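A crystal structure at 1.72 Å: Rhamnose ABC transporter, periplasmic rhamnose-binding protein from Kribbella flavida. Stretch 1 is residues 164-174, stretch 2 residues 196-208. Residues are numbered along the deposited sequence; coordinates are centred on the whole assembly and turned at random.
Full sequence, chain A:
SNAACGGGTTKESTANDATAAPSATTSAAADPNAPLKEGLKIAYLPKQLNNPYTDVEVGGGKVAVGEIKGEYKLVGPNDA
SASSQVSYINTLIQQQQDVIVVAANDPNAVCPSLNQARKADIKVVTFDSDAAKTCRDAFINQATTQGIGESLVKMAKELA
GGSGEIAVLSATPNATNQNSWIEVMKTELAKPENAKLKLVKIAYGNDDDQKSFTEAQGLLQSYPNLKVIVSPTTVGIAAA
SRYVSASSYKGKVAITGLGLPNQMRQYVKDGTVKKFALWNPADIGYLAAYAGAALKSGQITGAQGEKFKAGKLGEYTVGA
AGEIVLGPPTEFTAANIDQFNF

Stretch 1 164-174: GEIAVLSATPN
Stretch 2, residues 196-208: KLKLVKIAYGNDD

How do the two stretches lie against each other? Strands 164-170 and 197-204 run parallel, their N-to-C directions 17° apart. Gly164 pairs with Leu197, Glu165 with Lys198 and Ile166 with Leu199; beyond Val200 the register has slipped by one, so that Val168 faces Ile202, Leu169 faces Ala203 and Ser170 faces Tyr204. Within strand 164-170, the even-numbered residues make the backbone hydrogen bonds to stretch 2: Gly164 N to Lys196 O (3.2 Å), Lys198 N to Gly164 O (3.1 Å), Ile166 N to Lys198 O (2.9 Å), Val200 N to Ile166 O (2.9 Å), Val168 N to Lys201 O (3.0 Å), Ala203 N to Val168 O (2.8 Å) and Ser170 N to Ala203 O (2.7 Å).

What happens at Val200? With phi/psi of -95/-21 it leaves the extended form, adding one residue to stretch 2 opposite Ile166 and Ala167, and its CA-to-CB bond points toward stretch 1. Its side chain (chi1 m) fills the space beside Glu165 and Ala167: Val200 CG1 lies 3.7 Å from Glu165 CG, and Val200 CG2 lies 4.2 Å from Ala167 CB and 3.4 Å from Ile166 O.

Which bumps fill which hollows along the strands? On the face with Ile166 and Val168, Ile166 (p, t) sets CG2 4.1 Å from Leu197 CD2. Leu199 (t, p) leans forward along the strands and toward stretch 1, so that its CD1 sits 4.4 Å from Ile166 CG1 and 3.9 Å from Val168 CG2, resting over the groove between the two side chains. Val168 (t) then meets Ile202 (m, t), CB to CG1 at 4.2 Å. On the other face, Leu169 (t, p) bends its end inward, placing CD1 4.3 Å from Ala203 CB and 3.8 Å from Gly205 N. An ideal CB on Gly205 would be a tight 3.4 Å from Leu169 CD1, so the bare glycine provides the hollow.

How is the C-terminal end closed? Gly205 N bonds to Ser170 O (2.9 Å) and Asn206 N to Ala171 O (3.0 Å), as stretch 2 enters a type I' turn from Gly205 to Asp208. A water bridges Ser170 O and Asp207 N, 2.9 Å from each. Tyr204 (chi1 m, chi2 -83°) forms a broad platform: Pro173 CA lies over one ring face, 4.0 Å from the centroid of the Tyr204 ring in a CH-pi contact, while Ala171 O sits at the ring edge. Beside it, Thr172 (p) lays CG2 3.7 Å from Asn206 CA.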

# COMPACT_ATOMS: atom_id res chain seq x y z
N GLY A 164 -15.62 2.42 23.86
CA GLY A 164 -14.52 2.76 24.75
C GLY A 164 -13.51 3.68 24.09
O GLY A 164 -13.68 4.10 22.94
N GLU A 165 -12.44 3.99 24.82
CA GLU A 165 -11.45 4.92 24.32
C GLU A 165 -10.42 4.27 23.40
O GLU A 165 -9.98 3.14 23.63
CB GLU A 165 -10.74 5.62 25.48
CG GLU A 165 -11.69 6.32 26.43
CD GLU A 165 -10.98 6.92 27.62
OE1 GLU A 165 -9.77 6.65 27.81
OE2 GLU A 165 -11.63 7.67 28.38
N ILE A 166 -10.06 4.99 22.35
CA ILE A 166 -8.97 4.58 21.48
C ILE A 166 -8.03 5.77 21.28
O ILE A 166 -8.43 6.92 21.45
CB ILE A 166 -9.48 4.04 20.11
CG1 ILE A 166 -10.14 5.15 19.30
CG2 ILE A 166 -10.46 2.88 20.32
CD1 ILE A 166 -10.39 4.75 17.83
N ALA A 167 -6.77 5.49 20.95
CA ALA A 167 -5.79 6.54 20.70
C ALA A 167 -5.01 6.15 19.47
O ALA A 167 -4.90 4.97 19.17
CB ALA A 167 -4.87 6.71 21.88
N VAL A 168 -4.48 7.13 18.75
CA VAL A 168 -3.67 6.84 17.59
C VAL A 168 -2.21 7.14 17.92
O VAL A 168 -1.91 8.14 18.56
CB VAL A 168 -4.13 7.68 16.37
CG1 VAL A 168 -3.09 7.66 15.23
CG2 VAL A 168 -5.50 7.20 15.89
N LEU A 169 -1.32 6.23 17.51
CA LEU A 169 0.11 6.48 17.53
C LEU A 169 0.56 6.63 16.08
O LEU A 169 0.61 5.66 15.32
CB LEU A 169 0.86 5.34 18.24
CG LEU A 169 2.39 5.37 18.23
CD1 LEU A 169 2.92 6.66 18.85
CD2 LEU A 169 2.97 4.16 18.98
N SER A 170 0.82 7.87 15.68
CA SER A 170 1.08 8.16 14.28
C SER A 170 2.57 8.26 13.99
O SER A 170 3.41 7.91 14.83
CB SER A 170 0.37 9.46 13.86
OG SER A 170 0.40 9.63 12.45
N ALA A 171 2.90 8.72 12.78
CA ALA A 171 4.27 9.00 12.40
C ALA A 171 4.58 10.44 12.82
O ALA A 171 4.38 10.79 13.98
CB ALA A 171 4.45 8.81 10.89
N THR A 172 5.03 11.28 11.90
CA THR A 172 5.33 12.67 12.23
C THR A 172 4.07 13.52 12.14
O THR A 172 3.12 13.13 11.46
CB THR A 172 6.33 13.27 11.24
OG1 THR A 172 5.76 13.22 9.93
CG2 THR A 172 7.64 12.50 11.28
N PRO A 173 4.06 14.69 12.80
CA PRO A 173 2.91 15.60 12.65
C PRO A 173 2.56 15.96 11.21
O PRO A 173 1.38 16.10 10.89
CB PRO A 173 3.36 16.85 13.43
CG PRO A 173 4.23 16.29 14.53
CD PRO A 173 4.99 15.14 13.87
N ASN A 174 3.56 16.11 10.34
CA ASN A 174 3.29 16.50 8.95
C ASN A 174 3.19 15.32 7.97
O ASN A 174 3.16 15.53 6.77
CB ASN A 174 4.35 17.48 8.43
CG ASN A 174 4.40 18.76 9.22
OD1 ASN A 174 3.40 19.18 9.81
ND2 ASN A 174 5.56 19.40 9.24
N LYS A 196 -20.09 5.43 20.18
CA LYS A 196 -19.58 5.00 21.48
C LYS A 196 -18.06 4.83 21.54
O LYS A 196 -17.50 4.62 22.61
CB LYS A 196 -20.27 3.72 21.95
CG LYS A 196 -21.68 3.92 22.45
CD LYS A 196 -22.24 2.64 23.05
CE LYS A 196 -22.22 1.50 22.04
NZ LYS A 196 -23.09 1.75 20.86
N LEU A 197 -17.40 4.91 20.38
CA LEU A 197 -15.94 4.92 20.31
C LEU A 197 -15.48 6.36 20.40
O LEU A 197 -16.00 7.22 19.69
CB LEU A 197 -15.45 4.33 18.99
CG LEU A 197 -15.23 2.82 18.85
CD1 LEU A 197 -14.41 2.53 17.60
CD2 LEU A 197 -14.55 2.25 20.08
N LYS A 198 -14.49 6.63 21.25
CA LYS A 198 -13.98 7.99 21.42
C LYS A 198 -12.47 8.04 21.18
O LYS A 198 -11.71 7.34 21.84
CB LYS A 198 -14.29 8.53 22.81
CG LYS A 198 -15.78 8.55 23.16
CD LYS A 198 -16.61 9.26 22.09
CE LYS A 198 -18.05 9.44 22.53
N LEU A 199 -12.06 8.88 20.24
CA LEU A 199 -10.65 9.12 19.99
C LEU A 199 -10.14 10.13 21.01
O LEU A 199 -10.52 11.30 20.97
CB LEU A 199 -10.47 9.66 18.57
CG LEU A 199 -9.06 10.06 18.16
CD1 LEU A 199 -8.11 8.86 18.23
CD2 LEU A 199 -9.06 10.67 16.76
N VAL A 200 -9.30 9.69 21.95
CA VAL A 200 -8.91 10.56 23.07
C VAL A 200 -7.60 11.32 22.84
O VAL A 200 -7.35 12.34 23.49
CB VAL A 200 -8.78 9.78 24.40
CG1 VAL A 200 -10.13 9.22 24.82
CG2 VAL A 200 -7.73 8.67 24.28
N LYS A 201 -6.77 10.82 21.94
CA LYS A 201 -5.45 11.39 21.75
C LYS A 201 -4.81 10.89 20.47
O LYS A 201 -4.99 9.73 20.08
CB LYS A 201 -4.56 11.05 22.96
CG LYS A 201 -3.15 11.64 22.93
CD LYS A 201 -3.16 13.15 23.03
CE LYS A 201 -1.74 13.70 23.05
NZ LYS A 201 -1.71 15.19 23.15
N ILE A 202 -4.09 11.78 19.80
CA ILE A 202 -3.17 11.37 18.75
C ILE A 202 -1.76 11.69 19.21
O ILE A 202 -1.46 12.85 19.52
CB ILE A 202 -3.48 12.10 17.43
CG1 ILE A 202 -4.92 11.81 16.98
CG2 ILE A 202 -2.45 11.72 16.36
CD1 ILE A 202 -5.37 12.65 15.81
N ALA A 203 -0.91 10.67 19.28
CA ALA A 203 0.49 10.85 19.64
C ALA A 203 1.36 10.60 18.41
O ALA A 203 0.95 9.88 17.49
CB ALA A 203 0.88 9.89 20.77
N TYR A 204 2.55 11.19 18.39
CA TYR A 204 3.44 11.07 17.25
C TYR A 204 4.74 10.36 17.59
O TYR A 204 5.49 10.82 18.45
CB TYR A 204 3.72 12.46 16.67
CG TYR A 204 2.46 13.15 16.22
CD1 TYR A 204 1.91 12.89 14.97
CD2 TYR A 204 1.79 14.04 17.06
CE1 TYR A 204 0.74 13.51 14.55
CE2 TYR A 204 0.62 14.67 16.65
CZ TYR A 204 0.11 14.40 15.40
OH TYR A 204 -1.05 15.02 14.99
N GLY A 205 5.00 9.25 16.92
CA GLY A 205 6.21 8.48 17.14
C GLY A 205 7.28 8.77 16.10
O GLY A 205 8.40 8.29 16.21
N ASN A 206 6.91 9.54 15.07
CA ASN A 206 7.86 10.02 14.06
C ASN A 206 8.55 8.92 13.25
O ASN A 206 9.67 9.12 12.77
CB ASN A 206 8.93 10.92 14.69
CG ASN A 206 8.37 12.25 15.18
OD1 ASN A 206 7.20 12.36 15.55
ND2 ASN A 206 9.23 13.27 15.21
N ASP A 207 7.89 7.77 13.10
CA ASP A 207 8.48 6.61 12.42
C ASP A 207 9.84 6.22 13.00
O ASP A 207 10.68 5.65 12.31
CB ASP A 207 8.60 6.84 10.92
CG ASP A 207 7.32 6.54 10.18
OD1 ASP A 207 6.44 5.89 10.79
OD2 ASP A 207 7.20 6.94 9.01
N ASP A 208 10.03 6.53 14.28
CA ASP A 208 11.24 6.18 15.01
C ASP A 208 10.91 5.11 16.06
O ASP A 208 10.00 5.30 16.88
CB ASP A 208 11.82 7.42 15.69
CG ASP A 208 13.03 7.10 16.54
OD1 ASP A 208 13.98 6.48 16.02
OD2 ASP A 208 13.04 7.47 17.73
O HOH W 1 5.83 6.32 14.49